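Local coordinates for protein PP1b (Porcine reproductive and respiratory syndrome virus, PDB 6JDR) that probably unwinds RNA and DNA duplexes with 5' to 3' polarity at the expense of ATP, as the zinc-binding helicase portion of the viral replicase polyprotein, at residues T301-Y306 / R405-I410; H321-D326 / L346-S351; Q355-A360 / S379-P384. The protein carries 1 engineered substitution. All coordinates share one frame; numbering follows the deposited sequence.

Interaction 1. Residues T301-Y306 / R405-I410; sequences TTRVTY and RNNREI
The outer strand of the second RecA-like domain meets the loop that follows strand 400-403 here, where Arg303 and Thr305, two residues apart on strand 303-307, receive the amide of Asn407 between them. Asn407 sits in the left-handed backbone region, and its CG lies anti to the carbonyl carbon, which sends the amide toward the strand. OD1 faces the arginine: Arg303 NH1 to Asn407 OD1 is 3.2 Å, a weak, bent hydrogen bond with an N-H...O angle of 130°. The guanidinium and amide planes stand 75° apart, and the two side chains run past each other in opposite directions. The other branch of the amide lies close to the threonine methyl, Thr305 CG2 to Asn407 ND2 being 3.2 Å, a short approach not to be over-read at 2.5 Å resolution. Arg303 runs straight through chi2 and bends at chi3 (-73°), which lays its guanidinium under Arg405 O, 4.1 Å above the plane and over its centre. The stronger grip on Arg303 comes from the carbonyls of Thr388 and Val390, both taken by NH2. Strand 367-371 pairs with this strand and adds Phe369 beside both Thr305 and Asn407, while Val304, pointing away from the loop, packs on helix 281-287.

Interaction 2. Residues H321-D326 / L346-S351; sequences HRDRED and LPTKDS
Asp323, the third residue of the 3-10 segment 321-323, approaches Pro347 with their CA atoms 7.3 Å apart, just before a type II beta turn running from Thr348 to Ser351. The contact centres on one hydrogen bond: the hydroxyl of Thr348 donates to the aspartate, Thr348 OG1 to Asp323 OD2 being 2.7 Å. It reaches the oxygen on its syn side, 29° out of the carboxylate plane, and the two side chains cross at about a right angle. Thr348 chi1 of -54° sets OG1 anti to the carbonyl carbon, aiming it at the acid. Pro347 CG lies against Asp323 CB and the carboxylate carbon, 3.6 Å from Asp323 CG, as the two side chains slide past each other in opposite directions. Arg322, bent at chi2 and chi3, brings NH1 to 3.5 Å from Thr348 OG1, though crystal packing may influence its pose; the same NH1 makes a long salt bridge of 3.9 Å to Asp323 OD1. Within the turn, Ser351 OG donates to Thr348 O at 2.7 Å, and the Gln376 amide binds the same carbonyl and Ser351 N. This surface contact joins loops of the five-stranded parallel sheet: 321-326 links strands 315-318 and 329-330, whereas the loop 346-351 leads from strand 342-345 into helix 354-361, and Thr318 of strand 315-318 touches both Asp323 and Pro347.

Interaction 3. Residues Q355-A360 / S379-P384; sequences QRALVA and SVFDLP. Engineered in segment 379-384: Val380 (natural residue Met).
The ring of Phe381 leans obliquely against helix 354-361, and its CD1-CE1-CZ side rides along the backbone between Ala357 and Leu358. Its closest touch is on the alanine methyl: Ala357 CB to Phe381 CE1 is 3.4 Å, and CB is nearly as close to the neighbouring ring atom CD1. Farther along the ring, Phe381 CZ lies 3.7 Å from Leu358 CA and 4.0 Å from Leu358 CB. Phe381 CE1 also comes to 3.6 Å from Leu358 N, so the ring packs on main chain as well as on side chains. A chi1 of -92° lies off the usual staggered values and turns the phenyl group toward the helix. Val380, an engineered substitution for the natural methionine, adds the touch of its CG1, 4.1 Å from Ala357 CB; CG1 lies anti to the backbone N (chi1 -169°). The side-chain contacts across the segments are all apolar, whereas polar support comes from Arg354, which binds Val380 O through NH2 and makes a cation-pi interaction with the Phe381 ring. Ile287, on helix 281-287, touches both Leu358 and Phe381 and so extends the hydrophobic cluster. In the chain, that helix falls between strands 270-276 and 294-297 of the seven-stranded sheet. Segment 379-384 covers helix 354-361 from the chain that follows strand 367-371, the last of the five-stranded sheet in chain order. The helix itself joins the adjacent parallel strands 342-345 and 367-371, the beta-alpha-beta crossover of a RecA-like domain, and the arginine-containing sequence at its C-terminal end resembles motif VI of superfamily 1 helicases.

Overall arrangement
All three contacts lie on the second RecA-like domain of the helicase core and are built around the same five-stranded parallel sheet, but they hold different parts of it. Interaction 3 is the apolar one, partly buried against the crossover helix. Interaction 1 is also partly buried, but polar, joining an edge strand to the loop after strand 400-403. Interaction 2 is a surface contact between loops, built on a hydroxyl-carboxylate hydrogen bond. Interactions 2 and 3 follow one another along the chain, both nested within the loop that interaction 1 closes. Interactions 1 and 3 touch directly: Tyr306 OH probably hydrogen-bonds Leu383 O at 2.8 Å, and Val304 packs on Leu383. Interactions 1 and 2 do not touch.

Interaction 1. Residues T301-Y306 / R405-I410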
loop_
_atom_site.group_PDB
_atom_site.type_symbol
_atom_site.label_atom_id
_atom_site.label_comp_id
_atom_site.label_asym_id
_atom_site.label_seq_id
_atom_site.Cartn_x
_atom_site.Cartn_y
_atom_site.Cartn_z
ATOM N N THR A 301 0.958 -11.982 -20.476
ATOM C CA THR A 301 -0.313 -12.676 -20.319
ATOM C C THR A 301 -0.321 -14.037 -21.015
ATOM O O THR A 301 0.102 -14.162 -22.165
ATOM C CB THR A 301 -1.467 -11.830 -20.892
ATOM O OG1 THR A 301 -1.440 -10.524 -20.305
ATOM C CG2 THR A 301 -2.823 -12.481 -20.616
ATOM N N THR A 302 -0.805 -15.049 -20.301
ATOM C CA THR A 302 -1.026 -16.374 -20.863
ATOM C C THR A 302 -2.416 -16.377 -21.481
ATOM O O THR A 302 -3.382 -15.971 -20.834
ATOM C CB THR A 302 -0.937 -17.462 -19.779
ATOM O OG1 THR A 302 0.320 -17.359 -19.100
ATOM C CG2 THR A 302 -1.069 -18.857 -20.384
ATOM N N ARG A 303 -2.515 -16.819 -22.731
ATOM C CA ARG A 303 -3.787 -16.807 -23.455
ATOM C C ARG A 303 -4.726 -17.891 -22.931
ATOM O O ARG A 303 -4.297 -19.002 -22.630
ATOM C CB ARG A 303 -3.551 -16.999 -24.957
ATOM C CG ARG A 303 -4.790 -16.800 -25.818
ATOM C CD ARG A 303 -4.493 -17.061 -27.286
ATOM N NE ARG A 303 -3.692 -15.995 -27.888
ATOM C CZ ARG A 303 -3.197 -16.021 -29.126
ATOM N NH1 ARG A 303 -3.406 -17.066 -29.921
ATOM N NH2 ARG A 303 -2.481 -14.995 -29.573
ATOM N N VAL A 304 -6.007 -17.550 -22.825
ATOM C CA VAL A 304 -7.034 -18.495 -22.406
ATOM C C VAL A 304 -8.195 -18.429 -23.391
ATOM O O VAL A 304 -8.805 -17.372 -23.574
ATOM C CB VAL A 304 -7.535 -18.197 -20.977
ATOM C CG1 VAL A 304 -8.665 -19.146 -20.594
ATOM C CG2 VAL A 304 -6.385 -18.293 -19.982
ATOM N N THR A 305 -8.493 -19.565 -24.018
ATOM C CA THR A 305 -9.512 -19.643 -25.058
ATOM C C THR A 305 -10.448 -20.817 -24.785
ATOM O O THR A 305 -9.985 -21.934 -24.570
ATOM C CB THR A 305 -8.864 -19.836 -26.445
ATOM O OG1 THR A 305 -7.654 -19.069 -26.528
ATOM C CG2 THR A 305 -9.818 -19.411 -27.551
ATOM N N TYR A 306 -11.755 -20.554 -24.795
ATOM C CA TYR A 306 -12.769 -21.589 -24.575
ATOM C C TYR A 306 -13.353 -22.082 -25.898
ATOM O O TYR A 306 -14.269 -21.469 -26.452
ATOM C CB TYR A 306 -13.881 -21.071 -23.656
ATOM C CG TYR A 306 -13.470 -21.015 -22.202
ATOM C CD1 TYR A 306 -13.871 -22.002 -21.303
ATOM C CD2 TYR A 306 -12.662 -19.985 -21.727
ATOM C CE1 TYR A 306 -13.489 -21.957 -19.971
ATOM C CE2 TYR A 306 -12.275 -19.932 -20.397
ATOM C CZ TYR A 306 -12.689 -20.920 -19.523
ATOM O OH TYR A 306 -12.303 -20.865 -18.202
ATOM N N ARG A 405 -3.451 -14.062 -33.470
ATOM C CA ARG A 405 -4.156 -13.447 -32.339
ATOM C C ARG A 405 -5.647 -13.796 -32.234
ATOM O O ARG A 405 -6.193 -13.829 -31.130
ATOM C CB ARG A 405 -3.983 -11.923 -32.368
ATOM C CG ARG A 405 -4.522 -11.229 -33.613
ATOM C CD ARG A 405 -4.298 -9.727 -33.543
ATOM N NE ARG A 405 -5.217 -9.074 -32.612
ATOM C CZ ARG A 405 -5.185 -7.782 -32.288
ATOM N NH1 ARG A 405 -4.268 -6.968 -32.810
ATOM N NH2 ARG A 405 -6.075 -7.296 -31.428
ATOM N N ASN A 406 -6.298 -14.046 -33.370
ATOM C CA ASN A 406 -7.714 -14.441 -33.388
ATOM C C ASN A 406 -7.948 -15.960 -33.426
ATOM O O ASN A 406 -9.055 -16.409 -33.733
ATOM C CB ASN A 406 -8.427 -13.766 -34.567
ATOM C CG ASN A 406 -8.541 -12.262 -34.396
ATOM O OD1 ASN A 406 -9.117 -11.781 -33.419
ATOM N ND2 ASN A 406 -8.005 -11.507 -35.352
ATOM N N ASN A 407 -6.917 -16.743 -33.097
ATOM C CA ASN A 407 -7.001 -18.211 -33.069
ATOM C C ASN A 407 -7.468 -18.821 -34.395
ATOM O O ASN A 407 -8.416 -19.610 -34.431
ATOM C CB ASN A 407 -7.895 -18.689 -31.913
ATOM C CG ASN A 407 -7.317 -18.358 -30.548
ATOM O OD1 ASN A 407 -6.151 -18.638 -30.273
ATOM N ND2 ASN A 407 -8.135 -17.770 -29.682
ATOM N N ARG A 408 -6.794 -18.438 -35.476
ATOM C CA ARG A 408 -7.022 -19.019 -36.796
ATOM C C ARG A 408 -5.737 -19.697 -37.254
ATOM O O ARG A 408 -4.656 -19.113 -37.160
ATOM C CB ARG A 408 -7.434 -17.938 -37.795
ATOM N N GLU A 409 -5.857 -20.929 -37.746
ATOM C CA GLU A 409 -4.692 -21.699 -38.177
ATOM C C GLU A 409 -4.132 -21.156 -39.490
ATOM O O GLU A 409 -4.476 -21.635 -40.571
ATOM C CB GLU A 409 -5.049 -23.181 -38.322
ATOM C CG GLU A 409 -5.473 -23.838 -37.019
ATOM C CD GLU A 409 -5.695 -25.332 -37.156
ATOM O OE1 GLU A 409 -4.845 -26.013 -37.768
ATOM O OE2 GLU A 409 -6.718 -25.829 -36.640
ATOM N N ILE A 410 -3.274 -20.144 -39.378
ATOM C CA ILE A 410 -2.645 -19.519 -40.538
ATOM C C ILE A 410 -1.256 -20.119 -40.755
ATOM O O ILE A 410 -0.531 -20.388 -39.795
ATOM C CB ILE A 410 -2.541 -17.986 -40.367
ATOM C CG1 ILE A 410 -3.938 -17.376 -40.200
ATOM C CG2 ILE A 410 -1.840 -17.356 -41.565
ATOM C CD1 ILE A 410 -3.938 -15.903 -39.847
#

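Interaction 2. Residues H321-D326 / L346-S351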
loop_
_atom_site.group_PDB
_atom_site.type_symbol
_atom_site.label_atom_id
_atom_site.label_comp_id
_atom_site.label_asym_id
_atom_site.label_seq_id
_atom_site.Cartn_x
_atom_site.Cartn_y
_atom_site.Cartn_z
ATOM N N HIS A 321 -7.599 -41.339 -17.918
ATOM C CA HIS A 321 -6.917 -42.115 -18.965
ATOM C C HIS A 321 -7.861 -42.508 -20.105
ATOM O O HIS A 321 -7.457 -42.516 -21.267
ATOM C CB HIS A 321 -6.288 -43.389 -18.389
ATOM C CG HIS A 321 -5.035 -43.155 -17.602
ATOM N ND1 HIS A 321 -4.976 -43.313 -16.233
ATOM C CD2 HIS A 321 -3.789 -42.795 -17.993
ATOM C CE1 HIS A 321 -3.751 -43.052 -15.815
ATOM N NE2 HIS A 321 -3.011 -42.736 -16.863
ATOM N N ARG A 322 -9.111 -42.823 -19.765
ATOM C CA ARG A 322 -10.130 -43.202 -20.752
ATOM C C ARG A 322 -10.287 -42.198 -21.899
ATOM O O ARG A 322 -10.629 -42.579 -23.016
ATOM C CB ARG A 322 -11.491 -43.374 -20.070
ATOM C CG ARG A 322 -12.569 -43.977 -20.966
ATOM C CD ARG A 322 -13.839 -43.137 -20.978
ATOM N NE ARG A 322 -14.806 -43.566 -19.971
ATOM C CZ ARG A 322 -15.820 -42.826 -19.521
ATOM N NH1 ARG A 322 -16.017 -41.586 -19.961
ATOM N NH2 ARG A 322 -16.640 -43.333 -18.604
ATOM N N ASP A 323 -10.054 -40.920 -21.621
ATOM C CA ASP A 323 -10.274 -39.871 -22.611
ATOM C C ASP A 323 -8.993 -39.432 -23.324
ATOM O O ASP A 323 -9.014 -38.478 -24.101
ATOM C CB ASP A 323 -10.963 -38.684 -21.941
ATOM C CG ASP A 323 -12.239 -39.091 -21.217
ATOM O OD1 ASP A 323 -12.983 -39.937 -21.757
ATOM O OD2 ASP A 323 -12.501 -38.575 -20.111
ATOM N N ARG A 324 -7.889 -40.140 -23.079
ATOM C CA ARG A 324 -6.622 -39.857 -23.753
ATOM C C ARG A 324 -6.655 -40.310 -25.207
ATOM O O ARG A 324 -7.077 -41.425 -25.503
ATOM C CB ARG A 324 -5.468 -40.582 -23.071
ATOM C CG ARG A 324 -5.126 -40.101 -21.673
ATOM C CD ARG A 324 -4.104 -41.037 -21.050
ATOM N NE ARG A 324 -2.942 -41.213 -21.923
ATOM C CZ ARG A 324 -2.187 -42.309 -21.992
ATOM N NH1 ARG A 324 -2.440 -43.374 -21.239
ATOM N NH2 ARG A 324 -1.163 -42.340 -22.833
ATOM N N GLU A 325 -6.188 -39.441 -26.101
ATOM C CA GLU A 325 -6.074 -39.744 -27.525
ATOM C C GLU A 325 -4.718 -39.271 -28.024
ATOM O O GLU A 325 -4.180 -38.292 -27.514
ATOM C CB GLU A 325 -7.178 -39.035 -28.310
ATOM C CG GLU A 325 -8.586 -39.336 -27.817
ATOM C CD GLU A 325 -9.655 -38.546 -28.548
ATOM O OE1 GLU A 325 -9.314 -37.765 -29.462
ATOM O OE2 GLU A 325 -10.845 -38.715 -28.205
ATOM N N ASP A 326 -4.172 -39.964 -29.019
ATOM C CA ASP A 326 -2.890 -39.582 -29.611
ATOM C C ASP A 326 -1.816 -39.506 -28.508
ATOM O O ASP A 326 -1.657 -40.465 -27.753
ATOM C CB ASP A 326 -3.052 -38.270 -30.402
ATOM C CG ASP A 326 -1.907 -38.014 -31.375
ATOM O OD1 ASP A 326 -0.777 -38.487 -31.125
ATOM O OD2 ASP A 326 -2.143 -37.324 -32.392
ATOM N N LEU A 346 -11.775 -31.736 -21.366
ATOM C CA LEU A 346 -12.699 -32.145 -20.304
ATOM C C LEU A 346 -14.012 -32.709 -20.855
ATOM O O LEU A 346 -15.080 -32.141 -20.622
ATOM C CB LEU A 346 -13.009 -30.947 -19.395
ATOM C CG LEU A 346 -11.817 -30.204 -18.784
ATOM C CD1 LEU A 346 -12.254 -28.845 -18.258
ATOM C CD2 LEU A 346 -11.181 -31.031 -17.679
ATOM N N PRO A 347 -13.944 -33.835 -21.581
ATOM C CA PRO A 347 -15.158 -34.432 -22.143
ATOM C C PRO A 347 -16.116 -35.038 -21.115
ATOM O O PRO A 347 -17.316 -35.102 -21.376
ATOM C CB PRO A 347 -14.618 -35.533 -23.062
ATOM C CG PRO A 347 -13.277 -35.862 -22.507
ATOM C CD PRO A 347 -12.733 -34.569 -21.986
ATOM N N THR A 348 -15.600 -35.476 -19.967
ATOM C CA THR A 348 -16.404 -36.225 -19.001
ATOM C C THR A 348 -16.862 -35.345 -17.840
ATOM O O THR A 348 -16.063 -34.627 -17.243
ATOM C CB THR A 348 -15.616 -37.432 -18.464
ATOM O OG1 THR A 348 -15.148 -38.217 -19.569
ATOM C CG2 THR A 348 -16.486 -38.300 -17.561
ATOM N N LYS A 349 -18.151 -35.425 -17.517
ATOM C CA LYS A 349 -18.765 -34.561 -16.507
ATOM C C LYS A 349 -18.312 -34.935 -15.095
ATOM O O LYS A 349 -18.109 -36.113 -14.796
ATOM C CB LYS A 349 -20.291 -34.644 -16.600
ATOM C CG LYS A 349 -21.015 -33.477 -15.948
ATOM C CD LYS A 349 -22.476 -33.795 -15.669
ATOM C CE LYS A 349 -23.165 -32.633 -14.970
ATOM N NZ LYS A 349 -24.407 -33.051 -14.263
ATOM N N ASP A 350 -18.162 -33.919 -14.242
ATOM C CA ASP A 350 -17.712 -34.080 -12.855
ATOM C C ASP A 350 -16.350 -34.767 -12.753
ATOM O O ASP A 350 -16.120 -35.570 -11.849
ATOM C CB ASP A 350 -18.759 -34.837 -12.023
ATOM C CG ASP A 350 -20.100 -34.114 -11.967
ATOM O OD1 ASP A 350 -20.110 -32.883 -11.746
ATOM O OD2 ASP A 350 -21.146 -34.779 -12.132
ATOM N N SER A 351 -15.442 -34.430 -13.669
ATOM C CA SER A 351 -14.121 -35.063 -13.729
ATOM C C SER A 351 -12.996 -34.176 -13.201
ATOM O O SER A 351 -11.823 -34.540 -13.307
ATOM C CB SER A 351 -13.803 -35.466 -15.173
ATOM O OG SER A 351 -13.658 -34.326 -16.002
#

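Interaction 3. Residues Q355-A360 / S379-P384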
loop_
_atom_site.group_PDB
_atom_site.type_symbol
_atom_site.label_atom_id
_atom_site.label_comp_id
_atom_site.label_asym_id
_atom_site.label_seq_id
_atom_site.Cartn_x
_atom_site.Cartn_y
_atom_site.Cartn_z
ATOM N N GLN A 355 -7.385 -29.573 -7.042
ATOM C CA GLN A 355 -6.007 -30.034 -7.191
ATOM C C GLN A 355 -5.653 -30.276 -8.658
ATOM O O GLN A 355 -4.650 -29.752 -9.142
ATOM C CB GLN A 355 -5.770 -31.303 -6.369
ATOM N N ARG A 356 -6.484 -31.053 -9.356
ATOM C CA ARG A 356 -6.288 -31.351 -10.785
ATOM C C ARG A 356 -6.342 -30.094 -11.648
ATOM O O ARG A 356 -5.539 -29.923 -12.562
ATOM C CB ARG A 356 -7.359 -32.319 -11.302
ATOM C CG ARG A 356 -7.307 -33.728 -10.736
ATOM C CD ARG A 356 -8.282 -34.638 -11.477
ATOM N NE ARG A 356 -8.687 -35.793 -10.675
ATOM C CZ ARG A 356 -7.918 -36.851 -10.413
ATOM N NH1 ARG A 356 -6.672 -36.932 -10.880
ATOM N NH2 ARG A 356 -8.397 -37.844 -9.668
ATOM N N ALA A 357 -7.312 -29.229 -11.368
ATOM C CA ALA A 357 -7.473 -27.991 -12.125
ATOM C C ALA A 357 -6.294 -27.052 -11.907
ATOM O O ALA A 357 -5.850 -26.390 -12.838
ATOM C CB ALA A 357 -8.778 -27.303 -11.755
ATOM N N LEU A 358 -5.785 -27.004 -10.681
ATOM C CA LEU A 358 -4.621 -26.183 -10.369
ATOM C C LEU A 358 -3.399 -26.646 -11.157
ATOM O O LEU A 358 -2.632 -25.825 -11.657
ATOM C CB LEU A 358 -4.319 -26.214 -8.868
ATOM C CG LEU A 358 -3.074 -25.447 -8.402
ATOM C CD1 LEU A 358 -3.088 -24.004 -8.896
ATOM C CD2 LEU A 358 -2.962 -25.492 -6.884
ATOM N N VAL A 359 -3.223 -27.958 -11.268
ATOM C CA VAL A 359 -2.095 -28.505 -12.016
ATOM C C VAL A 359 -2.258 -28.196 -13.501
ATOM O O VAL A 359 -1.306 -27.782 -14.150
ATOM C CB VAL A 359 -1.936 -30.024 -11.805
ATOM C CG1 VAL A 359 -0.843 -30.583 -12.707
ATOM C CG2 VAL A 359 -1.608 -30.327 -10.351
ATOM N N ALA A 360 -3.469 -28.372 -14.019
ATOM C CA ALA A 360 -3.748 -28.182 -15.448
ATOM C C ALA A 360 -3.552 -26.741 -15.921
ATOM O O ALA A 360 -3.028 -26.505 -17.010
ATOM C CB ALA A 360 -5.161 -28.644 -15.772
ATOM N N SER A 379 -16.941 -23.937 -11.761
ATOM C CA SER A 379 -17.263 -24.331 -10.386
ATOM C C SER A 379 -16.031 -24.639 -9.524
ATOM O O SER A 379 -16.166 -24.970 -8.345
ATOM C CB SER A 379 -18.196 -25.546 -10.393
ATOM O OG SER A 379 -17.569 -26.670 -10.987
ATOM N N VAL A 380 -14.842 -24.549 -10.118
ATOM C CA VAL A 380 -13.587 -24.754 -9.401
ATOM C C VAL A 380 -12.645 -23.547 -9.516
ATOM O O VAL A 380 -11.877 -23.267 -8.591
ATOM C CB VAL A 380 -12.871 -26.016 -9.927
ATOM C CG1 VAL A 380 -11.715 -26.402 -9.022
ATOM C CG2 VAL A 380 -13.851 -27.178 -10.027
ATOM N N PHE A 381 -12.703 -22.837 -10.641
ATOM C CA PHE A 381 -11.804 -21.721 -10.900
ATOM C C PHE A 381 -12.520 -20.544 -11.534
ATOM O O PHE A 381 -13.508 -20.718 -12.246
ATOM C CB PHE A 381 -10.681 -22.163 -11.839
ATOM C CG PHE A 381 -9.457 -22.655 -11.132
ATOM C CD1 PHE A 381 -9.384 -23.956 -10.664
ATOM C CD2 PHE A 381 -8.375 -21.813 -10.937
ATOM C CE1 PHE A 381 -8.253 -24.411 -10.011
ATOM C CE2 PHE A 381 -7.241 -22.261 -10.288
ATOM C CZ PHE A 381 -7.178 -23.563 -9.826
ATOM N N ASP A 382 -12.002 -19.349 -11.261
ATOM C CA ASP A 382 -12.368 -18.145 -11.992
ATOM C C ASP A 382 -11.247 -17.891 -12.982
ATOM O O ASP A 382 -10.158 -17.452 -12.605
ATOM C CB ASP A 382 -12.535 -16.955 -11.045
ATOM C CG ASP A 382 -13.691 -17.139 -10.077
ATOM O OD1 ASP A 382 -13.532 -16.802 -8.883
ATOM O OD2 ASP A 382 -14.761 -17.625 -10.507
ATOM N N LEU A 383 -11.506 -18.206 -14.246
ATOM C CA LEU A 383 -10.506 -18.067 -15.296
ATOM C C LEU A 383 -11.159 -17.493 -16.548
ATOM O O LEU A 383 -11.642 -18.245 -17.397
ATOM C CB LEU A 383 -9.859 -19.424 -15.590
ATOM C CG LEU A 383 -8.702 -19.425 -16.588
ATOM C CD1 LEU A 383 -7.505 -18.651 -16.055
ATOM C CD2 LEU A 383 -8.309 -20.856 -16.917
ATOM N N PRO A 384 -11.189 -16.152 -16.663
ATOM C CA PRO A 384 -11.830 -15.535 -17.824
ATOM C C PRO A 384 -11.035 -15.739 -19.109
ATOM O O PRO A 384 -9.821 -15.947 -19.066
ATOM C CB PRO A 384 -11.886 -14.039 -17.460
ATOM C CG PRO A 384 -11.459 -13.932 -16.033
ATOM C CD PRO A 384 -10.636 -15.145 -15.740
#